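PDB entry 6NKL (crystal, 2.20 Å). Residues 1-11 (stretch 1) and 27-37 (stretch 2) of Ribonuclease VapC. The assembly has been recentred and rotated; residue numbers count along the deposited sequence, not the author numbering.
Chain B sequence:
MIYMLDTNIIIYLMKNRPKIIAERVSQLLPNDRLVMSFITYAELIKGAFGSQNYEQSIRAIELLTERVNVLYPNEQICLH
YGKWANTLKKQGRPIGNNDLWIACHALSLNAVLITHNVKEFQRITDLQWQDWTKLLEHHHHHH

Stretch 1, residues 1-11: MIYMLDTNIII
Stretch 2 27-37: QLLPNDRLVMS

Parallel strands share a simple rule: on each strand, alternate residues turn both N and O to the partner strand, bonding to the two residues that flank their bridge partner, and paired side chains fall on the same face. In Ribonuclease VapC, strand 2-5 (phi/psi about -104/116 at Ile2-Met4) lies parallel to strand 33-37, more extended at Arg33, Val35 and Met36 (phi -136 to -142°, psi 139 to 173°), their axes crossing at -41°. Ile2 pairs with Arg33, Tyr3 with Leu34 and Met4 with Val35, CA-CA 5.0, 4.9 and 4.8 Å. Arg33 N-Met1 O, Tyr3 N-Arg33 O, Val35 N-Tyr3 O and Leu5 N-Val35 O bonds measure 2.8-2.9 Å. A water then bridges Leu5 O (2.8 Å) and Ser37 N (2.7 Å).

Alternation sets the face; the rotamer sets which neighbour is reached. Ile2 (m, t) brings CG2 3.7 Å from Val35 (m) CG2, whereas Met4 (t, t, m) carries SD 3.8 Å from Ser37 CB. On the other face, Tyr3 (m, chi2 -78°) sets CE2 3.3 Å from Leu28 (m, t) CD2, its CB 3.6 Å from Leu34 (m, t) CD2.

Asp32 N to Leu29 O (3.1 Å) closes a type I turn. The Asp32 carboxylate (m, chi2 -10°) is shared: OD2 reinforces the turn, accepting from Leu29 N (3.1 Å), while OD1 salt-bridges Met1 N (2.8 Å), tying turn to chain start. Ile10 (m, t), its CA-to-CB bond directed toward the other stretch, puts CD1 4.1 Å from Met36 (p, t, p) CE.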

ATOM      1  N   MET B   1     -14.594  10.582  16.119  1.00 38.52           N
ATOM      2  CA  MET B   1     -14.621  10.253  14.681  1.00 35.55           C
ATOM      3  C   MET B   1     -13.218  10.387  14.140  1.00 33.14           C
ATOM      4  O   MET B   1     -12.481  11.278  14.540  1.00 36.29           O
ATOM      5  CB  MET B   1     -15.573  11.175  13.939  1.00 33.22           C
ATOM      6  CG  MET B   1     -15.932  10.721  12.528  1.00 39.43           C
ATOM      7  SD  MET B   1     -17.346  11.615  11.854  1.00 59.50           S
ATOM      8  CE  MET B   1     -18.579  10.335  12.049  1.00 48.24           C
ATOM      9  N   ILE B   2     -12.845   9.492  13.237  1.00 31.41           N
ATOM     10  CA  ILE B   2     -11.529   9.517  12.619  1.00 31.59           C
ATOM     11  C   ILE B   2     -11.683  10.069  11.217  1.00 26.28           C
ATOM     12  O   ILE B   2     -12.367   9.471  10.380  1.00 32.93           O
ATOM     13  CB  ILE B   2     -10.884   8.132  12.589  1.00 35.07           C
ATOM     14  CG1 ILE B   2     -10.628   7.621  14.009  1.00 29.82           C
ATOM     15  CG2 ILE B   2      -9.589   8.221  11.779  1.00 26.54           C
ATOM     16  CD1 ILE B   2     -10.235   6.163  14.032  1.00 43.22           C
ATOM     17  N   TYR B   3     -11.071  11.223  10.992  1.00 23.06           N
ATOM     18  CA  TYR B   3     -11.005  11.892   9.703  1.00 25.09           C
ATOM     19  C   TYR B   3      -9.609  11.699   9.097  1.00 27.33           C
ATOM     20  O   TYR B   3      -8.607  12.198   9.640  1.00 28.72           O
ATOM     21  CB  TYR B   3     -11.303  13.382   9.895  1.00 29.28           C
ATOM     22  CG  TYR B   3     -12.755  13.713  10.258  1.00 32.17           C
ATOM     23  CD1 TYR B   3     -13.741  13.722   9.283  1.00 27.26           C
ATOM     24  CD2 TYR B   3     -13.128  14.045  11.562  1.00 32.21           C
ATOM     25  CE1 TYR B   3     -15.056  14.022   9.593  1.00 36.05           C
ATOM     26  CE2 TYR B   3     -14.464  14.355  11.874  1.00 31.84           C
ATOM     27  CZ  TYR B   3     -15.408  14.349  10.878  1.00 27.77           C
ATOM     28  OH  TYR B   3     -16.733  14.627  11.131  1.00 37.66           O
ATOM     29  N   MET B   4      -9.545  11.028   7.950  1.00 28.93           N
ATOM     30  CA  MET B   4      -8.282  10.731   7.264  1.00 27.41           C
ATOM     31  C   MET B   4      -8.152  11.663   6.060  1.00 25.79           C
ATOM     32  O   MET B   4      -8.926  11.573   5.108  1.00 29.14           O
ATOM     33  CB  MET B   4      -8.221   9.264   6.832  1.00 25.64           C
ATOM     34  CG  MET B   4      -6.969   8.874   6.002  1.00 28.78           C
ATOM     35  SD  MET B   4      -6.826   7.102   5.675  1.00 31.02           S
ATOM     36  CE  MET B   4      -6.282   6.503   7.293  1.00 32.90           C
ATOM     37  N   LEU B   5      -7.171  12.544   6.102  1.00 25.81           N
ATOM     38  CA  LEU B   5      -6.932  13.468   5.007  1.00 28.71           C
ATOM     39  C   LEU B   5      -6.131  12.752   3.932  1.00 29.59           C
ATOM     40  O   LEU B   5      -5.026  12.256   4.201  1.00 29.03           O
ATOM     41  CB  LEU B   5      -6.166  14.697   5.475  1.00 24.31           C
ATOM     42  CG  LEU B   5      -6.592  15.402   6.752  1.00 33.00           C
ATOM     43  CD1 LEU B   5      -5.791  16.685   6.798  1.00 31.28           C
ATOM     44  CD2 LEU B   5      -8.048  15.660   6.749  1.00 34.05           C
ATOM     45  N   ASP B   6      -6.669  12.726   2.726  1.00 24.01           N
ATOM     46  CA  ASP B   6      -5.989  12.066   1.629  1.00 32.20           C
ATOM     47  C   ASP B   6      -4.904  12.995   1.068  1.00 33.13           C
ATOM     48  O   ASP B   6      -4.743  14.142   1.483  1.00 25.76           O
ATOM     49  CB  ASP B   6      -7.009  11.620   0.585  1.00 27.17           C
ATOM     50  CG  ASP B   6      -7.296  12.672  -0.483  1.00 43.19           C
ATOM     51  OD1 ASP B   6      -7.107  13.892  -0.226  1.00 31.18           O
ATOM     52  OD2 ASP B   6      -7.744  12.253  -1.600  1.00 38.75           O
ATOM     53  N   THR B   7      -4.161  12.501   0.091  1.00 29.74           N
ATOM     54  CA  THR B   7      -3.038  13.262  -0.454  1.00 28.98           C
ATOM     55  C   THR B   7      -3.501  14.516  -1.188  1.00 30.01           C
ATOM     56  O   THR B   7      -2.830  15.547  -1.132  1.00 30.39           O
ATOM     57  CB  THR B   7      -2.243  12.360  -1.393  1.00 31.62           C
ATOM     58  OG1 THR B   7      -1.921  11.139  -0.715  1.00 29.52           O
ATOM     59  CG2 THR B   7      -0.980  13.056  -1.879  1.00 31.99           C
ATOM     60  N   ASN B   8      -4.635  14.447  -1.897  1.00 29.65           N
ATOM     61  CA  ASN B   8      -5.098  15.596  -2.684  1.00 31.46           C
ATOM     62  C   ASN B   8      -5.495  16.771  -1.803  1.00 32.06           C
ATOM     63  O   ASN B   8      -5.222  17.919  -2.153  1.00 35.83           O
ATOM     64  CB  ASN B   8      -6.292  15.224  -3.571  1.00 34.98           C
ATOM     65  CG  ASN B   8      -5.912  14.309  -4.718  1.00 35.70           C
ATOM     66  OD1 ASN B   8      -6.703  13.487  -5.146  1.00 51.29           O
ATOM     67  ND2 ASN B   8      -4.697  14.441  -5.211  1.00 40.97           N
ATOM     68  N   ILE B   9      -6.153  16.516  -0.668  1.00 32.61           N
ATOM     69  CA  ILE B   9      -6.574  17.622   0.185  1.00 31.96           C
ATOM     70  C   ILE B   9      -5.371  18.268   0.847  1.00 31.55           C
ATOM     71  O   ILE B   9      -5.363  19.479   1.089  1.00 32.44           O
ATOM     72  CB  ILE B   9      -7.610  17.157   1.229  1.00 33.54           C
ATOM     73  CG1 ILE B   9      -8.282  18.346   1.896  1.00 37.20           C
ATOM     74  CG2 ILE B   9      -6.975  16.408   2.352  1.00 34.06           C
ATOM     75  CD1 ILE B   9      -9.108  19.124   0.984  1.00 43.90           C
ATOM     76  N   ILE B  10      -4.334  17.488   1.154  1.00 30.22           N
ATOM     77  CA  ILE B  10      -3.119  18.071   1.720  1.00 31.80           C
ATOM     78  C   ILE B  10      -2.413  18.972   0.708  1.00 28.15           C
ATOM     79  O   ILE B  10      -1.919  20.047   1.058  1.00 35.61           O
ATOM     80  CB  ILE B  10      -2.197  16.955   2.211  1.00 26.61           C
ATOM     81  CG1 ILE B  10      -2.898  16.252   3.375  1.00 34.21           C
ATOM     82  CG2 ILE B  10      -0.825  17.512   2.561  1.00 30.12           C
ATOM     83  CD1 ILE B  10      -2.080  15.225   4.041  1.00 24.70           C
ATOM     84  N   ILE B  11      -2.291  18.514  -0.530  1.00 32.04           N
ATOM     85  CA  ILE B  11      -1.743  19.341  -1.600  1.00 35.39           C
ATOM     86  C   ILE B  11      -2.562  20.616  -1.745  1.00 31.07           C
ATOM     87  O   ILE B  11      -2.024  21.727  -1.801  1.00 38.75           O
ATOM     88  CB  ILE B  11      -1.737  18.547  -2.915  1.00 37.63           C
ATOM     89  CG1 ILE B  11      -0.677  17.460  -2.893  1.00 42.97           C
ATOM     90  CG2 ILE B  11      -1.536  19.463  -4.101  1.00 43.97           C
ATOM     91  CD1 ILE B  11      -0.994  16.360  -3.857  1.00 44.73           C
ATOM     92  N   GLN B  27     -15.932  22.847  13.407  1.00 47.66           N
ATOM     93  CA  GLN B  27     -16.987  21.905  13.786  1.00 50.65           C
ATOM     94  C   GLN B  27     -16.462  20.638  14.366  1.00 53.49           C
ATOM     95  O   GLN B  27     -17.279  19.717  14.570  1.00 56.24           O
ATOM     96  CB  GLN B  27     -17.853  21.558  12.569  1.00 48.65           C
ATOM     97  CG  GLN B  27     -18.492  22.774  11.861  1.00 60.34           C
ATOM     98  CD  GLN B  27     -18.975  22.451  10.440  1.00 63.90           C
ATOM     99  OE1 GLN B  27     -18.624  23.153   9.488  1.00 61.65           O
ATOM    100  NE2 GLN B  27     -19.770  21.378  10.292  1.00 65.50           N
ATOM    101  N   LEU B  28     -15.174  20.477  14.637  1.00 51.03           N
ATOM    102  CA  LEU B  28     -14.667  19.191  15.091  1.00 46.29           C
ATOM    103  C   LEU B  28     -14.833  19.069  16.599  1.00 48.33           C
ATOM    104  O   LEU B  28     -14.463  19.973  17.358  1.00 47.70           O
ATOM    105  CB  LEU B  28     -13.202  19.015  14.701  1.00 42.77           C
ATOM    106  CG  LEU B  28     -12.947  18.712  13.219  1.00 43.72           C
ATOM    107  CD1 LEU B  28     -11.477  18.828  12.876  1.00 41.12           C
ATOM    108  CD2 LEU B  28     -13.467  17.329  12.875  1.00 43.44           C
ATOM    109  N   LEU B  29     -15.363  17.933  17.020  1.00 43.51           N
ATOM    110  CA  LEU B  29     -15.607  17.653  18.423  1.00 50.03           C
ATOM    111  C   LEU B  29     -14.304  17.246  19.095  1.00 51.30           C
ATOM    112  O   LEU B  29     -13.297  16.995  18.431  1.00 51.29           O
ATOM    113  CB  LEU B  29     -16.693  16.588  18.535  1.00 42.98           C
ATOM    114  CG  LEU B  29     -17.869  16.843  17.578  1.00 53.92           C
ATOM    115  CD1 LEU B  29     -18.946  15.790  17.722  1.00 41.40           C
ATOM    116  CD2 LEU B  29     -18.457  18.246  17.784  1.00 53.95           C
ATOM    117  N   PRO B  30     -14.279  17.215  20.433  1.00 61.72           N
ATOM    118  CA  PRO B  30     -12.991  17.077  21.128  1.00 53.08           C
ATOM    119  C   PRO B  30     -12.375  15.706  20.996  1.00 42.89           C
ATOM    120  O   PRO B  30     -11.144  15.584  21.023  1.00 49.47           O
ATOM    121  CB  PRO B  30     -13.358  17.385  22.586  1.00 61.24           C
ATOM    122  CG  PRO B  30     -14.771  16.933  22.693  1.00 52.81           C
ATOM    123  CD  PRO B  30     -15.387  17.383  21.396  1.00 60.03           C
ATOM    124  N   ASN B  31     -13.181  14.657  20.885  1.00 53.16           N
ATOM    125  CA  ASN B  31     -12.608  13.338  20.672  1.00 50.90           C
ATOM    126  C   ASN B  31     -12.381  13.024  19.196  1.00 53.33           C
ATOM    127  O   ASN B  31     -11.993  11.898  18.879  1.00 53.28           O
ATOM    128  CB  ASN B  31     -13.500  12.256  21.303  1.00 53.27           C
ATOM    129  N   ASP B  32     -12.625  13.976  18.290  1.00 50.08           N
ATOM    130  CA  ASP B  32     -12.421  13.746  16.865  1.00 42.47           C
ATOM    131  C   ASP B  32     -10.928  13.812  16.566  1.00 40.14           C
ATOM    132  O   ASP B  32     -10.171  14.475  17.280  1.00 45.33           O
ATOM    133  CB  ASP B  32     -13.193  14.769  16.021  1.00 41.57           C
ATOM    134  CG  ASP B  32     -14.698  14.434  15.883  1.00 42.78           C
ATOM    135  OD1 ASP B  32     -15.133  13.325  16.261  1.00 43.65           O
ATOM    136  OD2 ASP B  32     -15.460  15.287  15.370  1.00 44.97           O
ATOM    137  N   ARG B  33     -10.493  13.074  15.539  1.00 34.87           N
ATOM    138  CA  ARG B  33      -9.065  12.959  15.254  1.00 32.56           C
ATOM    139  C   ARG B  33      -8.777  13.086  13.760  1.00 32.59           C
ATOM    140  O   ARG B  33      -9.513  12.557  12.921  1.00 35.15           O
ATOM    141  CB  ARG B  33      -8.517  11.630  15.766  1.00 43.07           C
ATOM    142  CG  ARG B  33      -7.015  11.604  15.789  1.00 49.92           C
ATOM    143  CD  ARG B  33      -6.511  10.325  16.413  1.00 46.07           C
ATOM    144  NE  ARG B  33      -5.063  10.225  16.305  1.00 44.77           N
ATOM    145  CZ  ARG B  33      -4.401   9.079  16.364  1.00 40.91           C
ATOM    146  NH1 ARG B  33      -5.054   7.945  16.545  1.00 47.88           N
ATOM    147  NH2 ARG B  33      -3.088   9.068  16.234  1.00 41.14           N
ATOM    148  N   LEU B  34      -7.707  13.807  13.445  1.00 34.65           N
ATOM    149  CA  LEU B  34      -7.201  13.948  12.091  1.00 33.86           C
ATOM    150  C   LEU B  34      -5.955  13.093  11.922  1.00 30.06           C
ATOM    151  O   LEU B  34      -5.016  13.179  12.722  1.00 29.16           O
ATOM    152  CB  LEU B  34      -6.870  15.409  11.777  1.00 27.91           C
ATOM    153  CG  LEU B  34      -7.986  16.452  11.880  1.00 33.88           C
ATOM    154  CD1 LEU B  34      -7.429  17.825  11.491  1.00 30.15           C
ATOM    155  CD2 LEU B  34      -9.157  16.096  11.019  1.00 33.13           C
ATOM    156  N   VAL B  35      -5.932  12.302  10.860  1.00 26.65           N
ATOM    157  CA  VAL B  35      -4.828  11.399  10.574  1.00 24.65           C
ATOM    158  C   VAL B  35      -4.599  11.399   9.074  1.00 28.11           C
ATOM    159  O   VAL B  35      -5.419  11.894   8.301  1.00 26.32           O
ATOM    160  CB  VAL B  35      -5.107   9.945  11.036  1.00 21.99           C
ATOM    161  CG1 VAL B  35      -5.206   9.905  12.529  1.00 25.76           C
ATOM    162  CG2 VAL B  35      -6.360   9.413  10.343  1.00 25.36           C
ATOM    163  N   MET B  36      -3.515  10.729   8.671  1.00 25.48           N
ATOM    164  CA  MET B  36      -3.219  10.473   7.274  1.00 26.82           C
ATOM    165  C   MET B  36      -2.758   9.040   7.158  1.00 26.06           C
ATOM    166  O   MET B  36      -2.238   8.470   8.114  1.00 24.69           O
ATOM    167  CB  MET B  36      -2.138  11.419   6.721  1.00 23.56           C
ATOM    168  CG  MET B  36      -0.769  11.165   7.228  1.00 27.09           C
ATOM    169  SD  MET B  36       0.432  12.239   6.422  1.00 27.03           S
ATOM    170  CE  MET B  36       0.064  13.787   7.180  1.00 29.29           C
ATOM    171  N   SER B  37      -2.987   8.450   5.993  1.00 29.43           N
ATOM    172  CA  SER B  37      -2.486   7.106   5.745  1.00 28.90           C
ATOM    173  C   SER B  37      -0.975   7.159   5.536  1.00 26.48           C
ATOM    174  O   SER B  37      -0.411   8.183   5.109  1.00 23.95           O
ATOM    175  CB  SER B  37      -3.205   6.486   4.536  1.00 23.97           C
ATOM    176  OG  SER B  37      -2.594   5.285   4.082  1.00 27.24           O
TER
HETATM  177  O   HOH W   1      -4.034   9.642   3.826  1.00 24.08           O